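MarR Like Protein, TVG0766549 (Thermoplasma volcanium, PDB 3LFK) is of unknown function but resembles MarR-like transcriptional regulators in structure and so probably binds DNA, although it was reported as a mechanosensitive channel. Local coordinates at residues A[52-57]-A[86-91]. Residues are numbered along the deposited sequence; the frame is centred on the assembly and turned at random.
Sequences IPLYRI and LGEKIV
The backbone N of Ile90 donates to O of Ile52 at 2.7 Å, and the bond is nearly straight at 175°. In return, N of Ile52 reaches O of Ile90 at 2.9 Å. The two bonds make Ile52 and Ile90 an antiparallel hydrogen-bonded pair. Pro53 and Lys89 form the next, non-hydrogen-bonded pair. Pro53 is also the N-cap of helix 54-60. N of Leu54, in the first turn, donates to O of Glu88 at 3.1 Å, so the backbone hydrogen bonding continues one step beyond the strand, to the first residue of the helix. The two pairs join strand 51-53 to strand 87-92, the central strand of the three-stranded antiparallel sheet in the winged helix-turn-helix fold. The other neighbour of 87-92 is strand 79-84.

Ile52 and Ile90 share one face of the sheet. The side chains of Ile57 and Ile90 cross at about a right angle, with CD1 of Ile57 3.6 Å from CG1 of Ile90. That CG1 stands anti to its own carbonyl carbon (chi1 -57°), beside the backbone N, which puts it where CD1 of Ile57 meets it. Leu41 and Leu45 of helix 36-47 also touch Ile57, and Leu70 of helix 66-76 touches Ile90. On the other face, Lys89 lies alongside the Pro53 ring, with CE 4.0 Å from CG of Pro53. Beside the helix start, the side chains of Leu54 and Glu88 lie side by side, pointing the same way, CD2 of Leu54 lying 3.8 Å from CG of Glu88.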
# COMPACT_ATOMS: atom_id res chain seq x y z
N ILE A 52 -2.46 5.57 10.91
CA ILE A 52 -3.86 5.62 11.37
C ILE A 52 -4.22 4.55 12.45
O ILE A 52 -3.61 3.48 12.50
CB ILE A 52 -4.77 5.44 10.12
CG1 ILE A 52 -6.24 5.73 10.43
CG2 ILE A 52 -4.67 4.01 9.62
CD1 ILE A 52 -7.12 5.71 9.17
N PRO A 53 -5.19 4.84 13.34
CA PRO A 53 -5.58 3.86 14.37
C PRO A 53 -6.20 2.60 13.75
O PRO A 53 -6.92 2.68 12.75
CB PRO A 53 -6.62 4.63 15.20
CG PRO A 53 -6.17 6.03 15.09
CD PRO A 53 -5.81 6.15 13.62
N LEU A 54 -5.95 1.44 14.35
CA LEU A 54 -6.52 0.22 13.79
C LEU A 54 -8.05 0.26 13.73
O LEU A 54 -8.65 -0.23 12.78
CB LEU A 54 -6.05 -1.01 14.59
CG LEU A 54 -6.64 -2.36 14.16
CD1 LEU A 54 -6.09 -2.79 12.78
CD2 LEU A 54 -6.26 -3.39 15.20
N TYR A 55 -8.71 0.87 14.72
CA TYR A 55 -10.16 0.88 14.67
C TYR A 55 -10.71 1.61 13.44
O TYR A 55 -11.80 1.31 12.97
CB TYR A 55 -10.75 1.44 15.99
CG TYR A 55 -10.70 2.93 16.14
CD1 TYR A 55 -11.60 3.74 15.45
CD2 TYR A 55 -9.72 3.54 16.92
CE1 TYR A 55 -11.52 5.13 15.54
CE2 TYR A 55 -9.64 4.92 17.01
CZ TYR A 55 -10.53 5.71 16.32
OH TYR A 55 -10.44 7.07 16.41
N ARG A 56 -9.97 2.57 12.89
CA ARG A 56 -10.48 3.25 11.69
C ARG A 56 -10.43 2.30 10.50
O ARG A 56 -11.29 2.34 9.62
CB ARG A 56 -9.68 4.52 11.39
CG ARG A 56 -9.84 5.60 12.46
CD ARG A 56 -9.32 6.97 11.99
NE ARG A 56 -9.98 7.39 10.76
CZ ARG A 56 -9.57 8.41 10.01
NH1 ARG A 56 -8.50 9.12 10.37
NH2 ARG A 56 -10.19 8.70 8.88
N ILE A 57 -9.41 1.44 10.46
CA ILE A 57 -9.30 0.48 9.37
C ILE A 57 -10.49 -0.48 9.40
O ILE A 57 -11.05 -0.81 8.36
CB ILE A 57 -7.97 -0.29 9.47
CG1 ILE A 57 -6.84 0.67 9.13
CG2 ILE A 57 -7.97 -1.51 8.54
CD1 ILE A 57 -5.47 0.14 9.47
N LEU A 86 -3.01 3.12 24.90
CA LEU A 86 -4.40 3.36 24.51
C LEU A 86 -4.77 3.02 23.05
O LEU A 86 -5.59 3.72 22.44
CB LEU A 86 -4.79 4.82 24.80
CG LEU A 86 -4.28 5.44 26.11
CD1 LEU A 86 -4.98 6.77 26.32
CD2 LEU A 86 -4.52 4.51 27.30
N GLY A 87 -4.19 1.96 22.51
CA GLY A 87 -4.51 1.56 21.14
C GLY A 87 -3.34 1.41 20.18
O GLY A 87 -2.29 2.03 20.33
N GLU A 88 -3.53 0.58 19.16
CA GLU A 88 -2.48 0.36 18.18
C GLU A 88 -2.65 1.26 16.96
O GLU A 88 -3.77 1.54 16.52
CB GLU A 88 -2.44 -1.12 17.76
CG GLU A 88 -3.80 -1.76 17.57
CD GLU A 88 -3.89 -3.12 18.23
OE1 GLU A 88 -4.85 -3.34 19.01
OE2 GLU A 88 -3.02 -3.98 17.97
N LYS A 89 -1.51 1.71 16.43
CA LYS A 89 -1.45 2.60 15.27
C LYS A 89 -0.81 1.82 14.11
O LYS A 89 0.20 1.14 14.31
CB LYS A 89 -0.57 3.80 15.59
CG LYS A 89 -1.05 5.15 15.08
CD LYS A 89 -2.16 5.70 15.97
CE LYS A 89 -2.37 7.19 15.74
NZ LYS A 89 -1.19 8.00 16.19
N ILE A 90 -1.39 1.93 12.92
CA ILE A 90 -0.85 1.23 11.75
C ILE A 90 -0.13 2.27 10.88
O ILE A 90 -0.69 3.33 10.59
CB ILE A 90 -1.96 0.57 10.92
CG1 ILE A 90 -2.77 -0.40 11.80
CG2 ILE A 90 -1.36 -0.11 9.69
CD1 ILE A 90 -1.92 -1.41 12.59
N VAL A 91 1.11 1.98 10.47
CA VAL A 91 1.88 2.93 9.67
C VAL A 91 2.51 2.26 8.47
O VAL A 91 2.88 1.08 8.53
CB VAL A 91 3.04 3.58 10.49
CG1 VAL A 91 2.54 4.06 11.85
CG2 VAL A 91 4.15 2.60 10.66